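Local coordinates for YchF GTP-binding protein (Schizosaccharomyces pombe, PDB 1NI3), which hydrolyses ATP, and GTP less efficiently, with magnesium as cofactor, and negatively regulates the G2/M transition of the cell cycle, at residues R319-R324 with A333-T338; D117-V122 with K225-L230; Q201-G206 with L221-P226. All coordinates share one frame; numbering follows the deposited sequence.

Interaction 1: R319-R324 with A333-T338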
loop_
_atom_site.group_PDB
_atom_site.type_symbol
_atom_site.label_atom_id
_atom_site.label_comp_id
_atom_site.label_asym_id
_atom_site.label_seq_id
_atom_site.Cartn_x
_atom_site.Cartn_y
_atom_site.Cartn_z
ATOM N N ARG A 319 12.078 -18.227 0.745
ATOM C CA ARG A 319 11.722 -16.902 0.278
ATOM C C ARG A 319 10.241 -16.686 -0.027
ATOM O O ARG A 319 9.582 -17.518 -0.656
ATOM C CB ARG A 319 12.537 -16.552 -0.956
ATOM C CG ARG A 319 12.170 -15.217 -1.546
ATOM C CD ARG A 319 13.189 -14.780 -2.562
ATOM N NE ARG A 319 12.878 -13.468 -3.118
ATOM C CZ ARG A 319 13.637 -12.864 -4.023
ATOM N NH1 ARG A 319 14.735 -13.470 -4.452
ATOM N NH2 ARG A 319 13.306 -11.669 -4.498
ATOM N N SER A 320 9.734 -15.538 0.414
ATOM C CA SER A 320 8.337 -15.154 0.205
ATOM C C SER A 320 8.242 -14.324 -1.071
ATOM O O SER A 320 8.893 -13.294 -1.189
ATOM C CB SER A 320 7.845 -14.315 1.382
ATOM O OG SER A 320 6.516 -13.913 1.188
ATOM N N TRP A 321 7.426 -14.760 -2.019
ATOM C CA TRP A 321 7.283 -14.032 -3.273
ATOM C C TRP A 321 5.963 -13.276 -3.360
ATOM O O TRP A 321 4.895 -13.852 -3.174
ATOM C CB TRP A 321 7.413 -14.997 -4.455
ATOM C CG TRP A 321 8.647 -15.847 -4.389
ATOM C CD1 TRP A 321 8.838 -16.970 -3.627
ATOM C CD2 TRP A 321 9.898 -15.583 -5.036
ATOM N NE1 TRP A 321 10.136 -17.412 -3.755
ATOM C CE2 TRP A 321 10.803 -16.584 -4.611
ATOM C CE3 TRP A 321 10.341 -14.596 -5.922
ATOM C CZ2 TRP A 321 12.125 -16.625 -5.053
ATOM C CZ3 TRP A 321 11.665 -14.639 -6.360
ATOM C CH2 TRP A 321 12.540 -15.652 -5.921
ATOM N N THR A 322 6.027 -11.982 -3.645
ATOM C CA THR A 322 4.798 -11.209 -3.732
ATOM C C THR A 322 4.053 -11.397 -5.049
ATOM O O THR A 322 4.647 -11.340 -6.119
ATOM C CB THR A 322 5.066 -9.713 -3.557
ATOM O OG1 THR A 322 5.513 -9.459 -2.222
ATOM C CG2 THR A 322 3.804 -8.907 -3.829
ATOM N N ILE A 323 2.746 -11.619 -4.969
ATOM C CA ILE A 323 1.940 -11.772 -6.177
ATOM C C ILE A 323 0.575 -11.099 -5.986
ATOM O O ILE A 323 0.200 -10.756 -4.867
ATOM C CB ILE A 323 1.747 -13.271 -6.560
ATOM C CG1 ILE A 323 1.082 -14.020 -5.411
ATOM C CG2 ILE A 323 3.081 -13.896 -6.926
ATOM C CD1 ILE A 323 0.206 -15.160 -5.879
ATOM N N ARG A 324 -0.169 -10.907 -7.070
ATOM C CA ARG A 324 -1.474 -10.268 -6.954
ATOM C C ARG A 324 -2.562 -11.234 -6.532
ATOM O O ARG A 324 -2.601 -12.383 -6.983
ATOM C CB ARG A 324 -1.862 -9.577 -8.263
ATOM C CG ARG A 324 -1.214 -8.224 -8.439
ATOM C CD ARG A 324 -1.787 -7.220 -7.460
ATOM N NE ARG A 324 -2.995 -6.569 -7.971
ATOM C CZ ARG A 324 -2.980 -5.594 -8.880
ATOM N NH1 ARG A 324 -1.822 -5.153 -9.379
ATOM N NH2 ARG A 324 -4.120 -5.054 -9.294
ATOM N N ALA A 333 4.882 -18.317 -10.991
ATOM C CA ALA A 333 6.179 -18.927 -11.212
ATOM C C ALA A 333 7.057 -17.970 -12.010
ATOM O O ALA A 333 8.266 -17.877 -11.787
ATOM C CB ALA A 333 6.010 -20.232 -11.958
ATOM N N GLY A 334 6.440 -17.261 -12.950
ATOM C CA GLY A 334 7.187 -16.330 -13.769
ATOM C C GLY A 334 7.954 -15.369 -12.892
ATOM O O GLY A 334 9.056 -14.941 -13.232
ATOM N N VAL A 335 7.361 -15.038 -11.749
ATOM C CA VAL A 335 7.964 -14.114 -10.791
ATOM C C VAL A 335 9.441 -14.433 -10.493
ATOM O O VAL A 335 10.294 -13.541 -10.512
ATOM C CB VAL A 335 7.156 -14.106 -9.475
ATOM C CG1 VAL A 335 7.791 -13.171 -8.465
ATOM C CG2 VAL A 335 5.722 -13.677 -9.760
ATOM N N ILE A 336 9.743 -15.705 -10.240
ATOM C CA ILE A 336 11.106 -16.127 -9.947
ATOM C C ILE A 336 11.988 -16.122 -11.189
ATOM O O ILE A 336 13.000 -15.421 -11.245
ATOM C CB ILE A 336 11.112 -17.533 -9.328
ATOM C CG1 ILE A 336 10.310 -17.516 -8.030
ATOM C CG2 ILE A 336 12.542 -17.994 -9.079
ATOM C CD1 ILE A 336 10.348 -18.803 -7.268
ATOM N N HIS A 337 11.606 -16.920 -12.177
ATOM C CA HIS A 337 12.342 -17.001 -13.432
ATOM C C HIS A 337 11.325 -17.017 -14.567
ATOM O O HIS A 337 10.380 -17.811 -14.555
ATOM C CB HIS A 337 13.206 -18.270 -13.492
ATOM C CG HIS A 337 14.366 -18.266 -12.535
ATOM N ND1 HIS A 337 15.237 -17.203 -12.420
ATOM C CD2 HIS A 337 14.816 -19.213 -11.674
ATOM C CE1 HIS A 337 16.173 -17.493 -11.532
ATOM N NE2 HIS A 337 15.941 -18.707 -11.065
ATOM N N THR A 338 11.519 -16.128 -15.537
ATOM C CA THR A 338 10.628 -16.006 -16.688
ATOM C C THR A 338 10.307 -17.361 -17.312
ATOM O O THR A 338 9.153 -17.640 -17.647
ATOM C CB THR A 338 11.253 -15.110 -17.764
ATOM O OG1 THR A 338 11.835 -13.955 -17.147
ATOM C CG2 THR A 338 10.192 -14.667 -18.762
#

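Interaction 2: D117-V122 with K225-L230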
loop_
_atom_site.group_PDB
_atom_site.type_symbol
_atom_site.label_atom_id
_atom_site.label_comp_id
_atom_site.label_asym_id
_atom_site.label_seq_id
_atom_site.Cartn_x
_atom_site.Cartn_y
_atom_site.Cartn_z
ATOM N N ASP A 117 1.145 3.916 -5.726
ATOM C CA ASP A 117 -0.147 3.220 -5.846
ATOM C C ASP A 117 -1.021 3.213 -4.587
ATOM O O ASP A 117 -2.212 2.929 -4.666
ATOM C CB ASP A 117 0.103 1.786 -6.281
ATOM C CG ASP A 117 0.968 1.710 -7.497
ATOM O OD1 ASP A 117 0.407 1.746 -8.620
ATOM O OD2 ASP A 117 2.210 1.645 -7.339
ATOM N N ALA A 118 -0.419 3.507 -3.433
ATOM C CA ALA A 118 -1.121 3.560 -2.154
ATOM C C ALA A 118 -0.510 4.668 -1.302
ATOM O O ALA A 118 0.705 4.713 -1.095
ATOM C CB ALA A 118 -1.020 2.219 -1.453
ATOM N N ILE A 119 -1.372 5.545 -0.803
ATOM C CA ILE A 119 -0.956 6.675 0.003
ATOM C C ILE A 119 -1.023 6.479 1.513
ATOM O O ILE A 119 -1.998 5.949 2.056
ATOM C CB ILE A 119 -1.802 7.926 -0.350
ATOM C CG1 ILE A 119 -1.312 8.538 -1.649
ATOM C CG2 ILE A 119 -1.727 8.961 0.756
ATOM C CD1 ILE A 119 -1.999 9.791 -1.994
ATOM N N TYR A 120 0.037 6.915 2.176
ATOM C CA TYR A 120 0.127 6.857 3.620
ATOM C C TYR A 120 -0.013 8.306 4.063
ATOM O O TYR A 120 0.959 9.053 4.036
ATOM C CB TYR A 120 1.492 6.339 4.032
ATOM C CG TYR A 120 1.557 4.836 4.150
ATOM C CD1 TYR A 120 0.685 4.163 4.982
ATOM C CD2 TYR A 120 2.530 4.097 3.482
ATOM C CE1 TYR A 120 0.774 2.799 5.164
ATOM C CE2 TYR A 120 2.639 2.724 3.654
ATOM C CZ TYR A 120 1.754 2.082 4.502
ATOM O OH TYR A 120 1.840 0.733 4.721
ATOM N N GLN A 121 -1.211 8.710 4.470
ATOM C CA GLN A 121 -1.460 10.093 4.879
ATOM C C GLN A 121 -1.270 10.352 6.355
ATOM O O GLN A 121 -2.103 9.973 7.174
ATOM C CB GLN A 121 -2.876 10.509 4.469
ATOM C CG GLN A 121 -3.230 11.959 4.767
ATOM C CD GLN A 121 -4.243 12.499 3.778
ATOM O OE1 GLN A 121 -5.056 13.370 4.097
ATOM N NE2 GLN A 121 -4.191 11.986 2.556
ATOM N N VAL A 122 -0.178 11.032 6.681
ATOM C CA VAL A 122 0.140 11.351 8.065
ATOM C C VAL A 122 -0.660 12.522 8.657
ATOM O O VAL A 122 -0.402 13.684 8.338
ATOM C CB VAL A 122 1.613 11.690 8.218
ATOM C CG1 VAL A 122 1.927 11.931 9.671
ATOM C CG2 VAL A 122 2.452 10.569 7.643
ATOM N N LYS A 225 -6.085 6.039 -5.919
ATOM C CA LYS A 225 -5.228 5.285 -5.006
ATOM C C LYS A 225 -5.795 5.140 -3.599
ATOM O O LYS A 225 -6.311 6.103 -3.022
ATOM C CB LYS A 225 -3.855 5.946 -4.900
ATOM C CG LYS A 225 -3.303 6.424 -6.231
ATOM C CD LYS A 225 -1.963 7.117 -6.055
ATOM C CE LYS A 225 -1.498 7.722 -7.363
ATOM N NZ LYS A 225 -1.320 6.692 -8.418
ATOM N N PRO A 226 -5.718 3.930 -3.018
ATOM C CA PRO A 226 -6.271 3.860 -1.665
ATOM C C PRO A 226 -5.402 4.673 -0.709
ATOM O O PRO A 226 -4.222 4.926 -0.978
ATOM C CB PRO A 226 -6.265 2.367 -1.357
ATOM C CG PRO A 226 -5.150 1.840 -2.209
ATOM C CD PRO A 226 -5.326 2.596 -3.495
ATOM N N VAL A 227 -5.991 5.093 0.403
ATOM C CA VAL A 227 -5.266 5.901 1.370
ATOM C C VAL A 227 -5.344 5.302 2.768
ATOM O O VAL A 227 -6.379 4.794 3.188
ATOM C CB VAL A 227 -5.823 7.336 1.412
ATOM C CG1 VAL A 227 -4.999 8.190 2.364
ATOM C CG2 VAL A 227 -5.824 7.931 0.013
ATOM N N ILE A 228 -4.237 5.368 3.491
ATOM C CA ILE A 228 -4.180 4.837 4.842
ATOM C C ILE A 228 -3.751 5.966 5.759
ATOM O O ILE A 228 -2.628 6.468 5.639
ATOM C CB ILE A 228 -3.164 3.686 4.936
ATOM C CG1 ILE A 228 -3.581 2.536 4.007
ATOM C CG2 ILE A 228 -3.052 3.234 6.375
ATOM C CD1 ILE A 228 -2.495 1.479 3.799
ATOM N N TYR A 229 -4.631 6.363 6.677
ATOM C CA TYR A 229 -4.325 7.461 7.597
ATOM C C TYR A 229 -3.499 7.094 8.817
ATOM O O TYR A 229 -3.874 6.227 9.602
ATOM C CB TYR A 229 -5.611 8.127 8.080
ATOM C CG TYR A 229 -6.359 8.829 6.984
ATOM C CD1 TYR A 229 -7.417 8.209 6.332
ATOM C CD2 TYR A 229 -5.985 10.104 6.568
ATOM C CE1 TYR A 229 -8.091 8.840 5.289
ATOM C CE2 TYR A 229 -6.645 10.743 5.529
ATOM C CZ TYR A 229 -7.697 10.112 4.892
ATOM O OH TYR A 229 -8.353 10.756 3.867
ATOM N N LEU A 230 -2.377 7.777 8.978
ATOM C CA LEU A 230 -1.521 7.548 10.126
ATOM C C LEU A 230 -1.611 8.772 11.034
ATOM O O LEU A 230 -0.972 9.790 10.763
ATOM C CB LEU A 230 -0.075 7.326 9.684
ATOM C CG LEU A 230 0.220 6.140 8.767
ATOM C CD1 LEU A 230 1.720 6.067 8.525
ATOM C CD2 LEU A 230 -0.275 4.839 9.390
#

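Interaction 3: Q201-G206 with L221-P226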
loop_
_atom_site.group_PDB
_atom_site.type_symbol
_atom_site.label_atom_id
_atom_site.label_comp_id
_atom_site.label_asym_id
_atom_site.label_seq_id
_atom_site.Cartn_x
_atom_site.Cartn_y
_atom_site.Cartn_z
ATOM N N GLN A 201 -16.336 13.540 -3.980
ATOM C CA GLN A 201 -15.662 12.457 -3.247
ATOM C C GLN A 201 -14.623 11.724 -4.107
ATOM O O GLN A 201 -14.780 11.614 -5.324
ATOM C CB GLN A 201 -16.677 11.433 -2.733
ATOM C CG GLN A 201 -17.376 11.842 -1.455
ATOM C CD GLN A 201 -17.788 10.644 -0.609
ATOM O OE1 GLN A 201 -16.942 9.859 -0.170
ATOM N NE2 GLN A 201 -19.088 10.505 -0.371
ATOM N N PRO A 202 -13.550 11.213 -3.480
ATOM C CA PRO A 202 -12.518 10.500 -4.234
ATOM C C PRO A 202 -13.102 9.384 -5.085
ATOM O O PRO A 202 -13.934 8.602 -4.627
ATOM C CB PRO A 202 -11.562 10.009 -3.148
ATOM C CG PRO A 202 -12.376 10.044 -1.901
ATOM C CD PRO A 202 -13.203 11.277 -2.053
ATOM N N ILE A 203 -12.660 9.332 -6.338
ATOM C CA ILE A 203 -13.140 8.352 -7.312
ATOM C C ILE A 203 -13.100 6.901 -6.804
ATOM O O ILE A 203 -13.949 6.078 -7.170
ATOM C CB ILE A 203 -12.330 8.460 -8.643
ATOM C CG1 ILE A 203 -13.228 8.111 -9.824
ATOM C CG2 ILE A 203 -11.110 7.557 -8.609
ATOM C CD1 ILE A 203 -14.315 9.150 -10.089
ATOM N N ARG A 204 -12.129 6.590 -5.950
ATOM C CA ARG A 204 -12.018 5.236 -5.438
ATOM C C ARG A 204 -13.235 4.858 -4.598
ATOM O O ARG A 204 -13.409 3.692 -4.235
ATOM C CB ARG A 204 -10.761 5.098 -4.595
ATOM C CG ARG A 204 -10.784 5.830 -3.283
ATOM C CD ARG A 204 -9.635 5.339 -2.440
ATOM N NE ARG A 204 -9.599 5.973 -1.133
ATOM C CZ ARG A 204 -9.057 7.161 -0.902
ATOM N NH1 ARG A 204 -8.496 7.844 -1.893
ATOM N NH2 ARG A 204 -9.079 7.670 0.322
ATOM N N LYS A 205 -14.083 5.839 -4.302
ATOM C CA LYS A 205 -15.267 5.599 -3.486
ATOM C C LYS A 205 -16.566 5.417 -4.262
ATOM O O LYS A 205 -17.583 5.014 -3.694
ATOM C CB LYS A 205 -15.433 6.736 -2.477
ATOM C CG LYS A 205 -14.221 6.949 -1.585
ATOM C CD LYS A 205 -13.964 5.749 -0.683
ATOM C CE LYS A 205 -12.781 5.990 0.252
ATOM N NZ LYS A 205 -12.445 4.777 1.046
ATOM N N GLY A 206 -16.534 5.712 -5.553
ATOM C CA GLY A 206 -17.733 5.570 -6.350
ATOM C C GLY A 206 -18.096 4.115 -6.519
ATOM O O GLY A 206 -17.340 3.223 -6.136
ATOM N N LEU A 221 -5.739 8.453 -11.913
ATOM C CA LEU A 221 -6.169 9.531 -11.024
ATOM C C LEU A 221 -5.551 9.443 -9.633
ATOM O O LEU A 221 -5.341 8.360 -9.099
ATOM C CB LEU A 221 -7.694 9.528 -10.901
ATOM C CG LEU A 221 -8.454 9.666 -12.221
ATOM C CD1 LEU A 221 -9.947 9.643 -11.968
ATOM C CD2 LEU A 221 -8.045 10.957 -12.899
ATOM N N LEU A 222 -5.258 10.599 -9.058
ATOM C CA LEU A 222 -4.681 10.665 -7.732
ATOM C C LEU A 222 -5.671 10.070 -6.742
ATOM O O LEU A 222 -5.335 9.251 -5.880
ATOM C CB LEU A 222 -4.414 12.122 -7.355
ATOM C CG LEU A 222 -3.056 12.679 -7.771
ATOM C CD1 LEU A 222 -3.119 14.186 -7.877
ATOM C CD2 LEU A 222 -2.004 12.244 -6.761
ATOM N N THR A 223 -6.915 10.490 -6.917
ATOM C CA THR A 223 -8.043 10.102 -6.082
ATOM C C THR A 223 -8.523 8.645 -6.281
ATOM O O THR A 223 -9.565 8.245 -5.743
ATOM C CB THR A 223 -9.196 11.117 -6.326
ATOM O OG1 THR A 223 -9.965 11.285 -5.137
ATOM C CG2 THR A 223 -10.092 10.671 -7.468
ATOM N N ALA A 224 -7.748 7.864 -7.035
ATOM C CA ALA A 224 -8.044 6.463 -7.282
ATOM C C ALA A 224 -7.272 5.591 -6.299
ATOM O O ALA A 224 -7.745 4.551 -5.889
ATOM C CB ALA A 224 -7.663 6.097 -8.712
ATOM N N LYS A 225 -6.085 6.039 -5.919
ATOM C CA LYS A 225 -5.228 5.285 -5.006
ATOM C C LYS A 225 -5.795 5.140 -3.599
ATOM O O LYS A 225 -6.311 6.103 -3.022
ATOM C CB LYS A 225 -3.855 5.946 -4.900
ATOM C CG LYS A 225 -3.303 6.424 -6.231
ATOM C CD LYS A 225 -1.963 7.117 -6.055
ATOM C CE LYS A 225 -1.498 7.722 -7.363
ATOM N NZ LYS A 225 -1.320 6.692 -8.418
ATOM N N PRO A 226 -5.718 3.930 -3.018
ATOM C CA PRO A 226 -6.271 3.860 -1.665
ATOM C C PRO A 226 -5.402 4.673 -0.709
ATOM O O PRO A 226 -4.222 4.926 -0.978
ATOM C CB PRO A 226 -6.265 2.367 -1.357
ATOM C CG PRO A 226 -5.150 1.840 -2.209
ATOM C CD PRO A 226 -5.326 2.596 -3.495
#

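Interaction 1: R319-R324 with A333-T338
Ile336 lies on the indole of Trp321, its CG1 3.3 Å from the centre of the six-membered ring and directly on the ring normal, a CH-pi contact. The two side chains cross at about a right angle, and the isoleucine reaches over the indole by its CG1 branch. With that branch anti to the carbonyl carbon (chi1 -60°), CD1 continues across the ring toward the pyrrole side and comes 3.5 Å from Trp321 CE2. Ile336 CG2 lies beyond the rim at the far end, 3.9 Å from Trp321 CH2. The opposite face of the indole is taken by Arg319 of the same strand, whose CD sits 3.3 Å above the ring plane toward the rim and whose guanidinium has one face over Trp321 CZ3. The indole is thus layered between an arginine chain and an isoleucine, while its NE1 is hydrogen-bonded to Thr312 on the neighbouring strand 307-312. Strands 307-312 and 317-324 pair antiparallel, and helix 329-336, which follows them, packs on the latter with no hydrogen bond between the two segments; the arrangement lies in the TGS region, consistent with the ubiquitin-like beta-grasp fold. Val335 comes in beside the isoleucine and slides past Trp321 in the opposite sense, with CG1 3.9 Å from CE3 and oblique to the ring. Its other methyl, CG2, meets Ile323 CG2 at 3.9 Å, those two side chains crossing nearly perpendicularly.

Interaction 2: D117-V122 with K225-L230
Gln121 and Tyr229 stand side by side on one face of the sheet and point the same way. Starting at the backbone, Gln121 CB touches two neighbours at 3.8 Å, Tyr229 CD2 and Val227 CG1. Gln121 CG, anti to the backbone N (chi1 -177°), runs on along the tyrosine, 3.7 Å from Tyr229 CE2. The chain stays extended, bringing Gln121 CD to 3.5 Å from Tyr229 CE2. At the tip the branches part: OE1 meets the ring edge near its plane, 3.4 Å from Tyr229 CE2, and NE2 turns back toward Val227 CG1. Amide and ring planes stand 72° apart. Ile119 and Val227 continue this face, which helix 140-168 covers through Leu144 and Ile147. On the other face Tyr120 CE1 lies 3.8 Å from Ile228 CD1, which is oblique to the ring, and the Tyr120 hydroxyl is hydrogen-bonded to Ile297 O of helix 294-304. Four backbone bonds knit the strands: Ile119 N to Pro226 O, Ile228 N to Ile119 O, Gln121 N to Ile228 O and Leu230 N to Gln121 O. Before the strands begin, Lys225 NZ passes Asp117 to hydrogen-bond with Val116 O, while Asp117 turns to Lys22 N and Arg16. Strand 118-124 is paired in parallel on both edges, with 22-27 and 227-232, as in the helix-flanked central sheet of a P-loop G domain.

Interaction 3: Q201-G206 with L221-P226
The guanidinium of Arg204 has one face over CA of Pro226, and Lys225 O approaches it obliquely, 3.0 Å from NH1. The chain leading there is straight from CG to NE, and CD passes Pro226 CA at 3.8 Å. CG sits between the backbone N and the carbonyl carbon (chi1 70°), which sends the arginine along the other segment past Thr223 O and Lys225 O in turn. Beyond the two segments its NH2 forms a long, weak ion pair with Asp260, to which Lys205 is joined by a proper salt bridge. At the root of the same residue, Arg204 N donates to Thr223 O at 3.1 Å, with an N-H...O angle of 152° and the donor tilted 20° from the carbonyl plane. Each segment here carries a short 3-10 turn, 203-205 and 222-224, and the two turns bracket helix 210-217. They sit in the G domain where helix 179-199 has come back from the long helical excursion it makes with helix 140-168, an insertion consistent with the coiled-coil arm of YchF proteins, and where the chain heads into strand 227-232. Ile203 and Thr223 cross at about a right angle. Ile203 CG2 lies 3.5 Å from Thr223 CG2, 3.7 Å from Ala224 CB and 4.1 Å from Leu221 CD1. The carboxylate of Asp155 in helix 140-168 accepts hydrogen bonds from the amides of Leu222 and Thr223, holding that turn against the helix, while Leu196 of helix 179-199 packs on Thr223.

Interactions 2 and 3 are neighbours, with centres 11 Å apart; both use Lys225 and Pro226, where the turn of interaction 3 runs into the strand of interaction 2. They also touch directly, Arg204 NH2 lying 3.3 Å from Val227 CG2. Interaction 1 stands apart in the TGS region, its centre 25 Å from that of interaction 2 and 29 Å from that of interaction 3, yet strand 317-324 joins the same mixed sheet through strand 81-90. Interaction 2 comes nearest the nucleotide site: the side chain of Val122 is about 4 Å from that of Val31, a predicted ATP-binding residue of the P-loop, and about 10 Å from that of Met233, another predicted one.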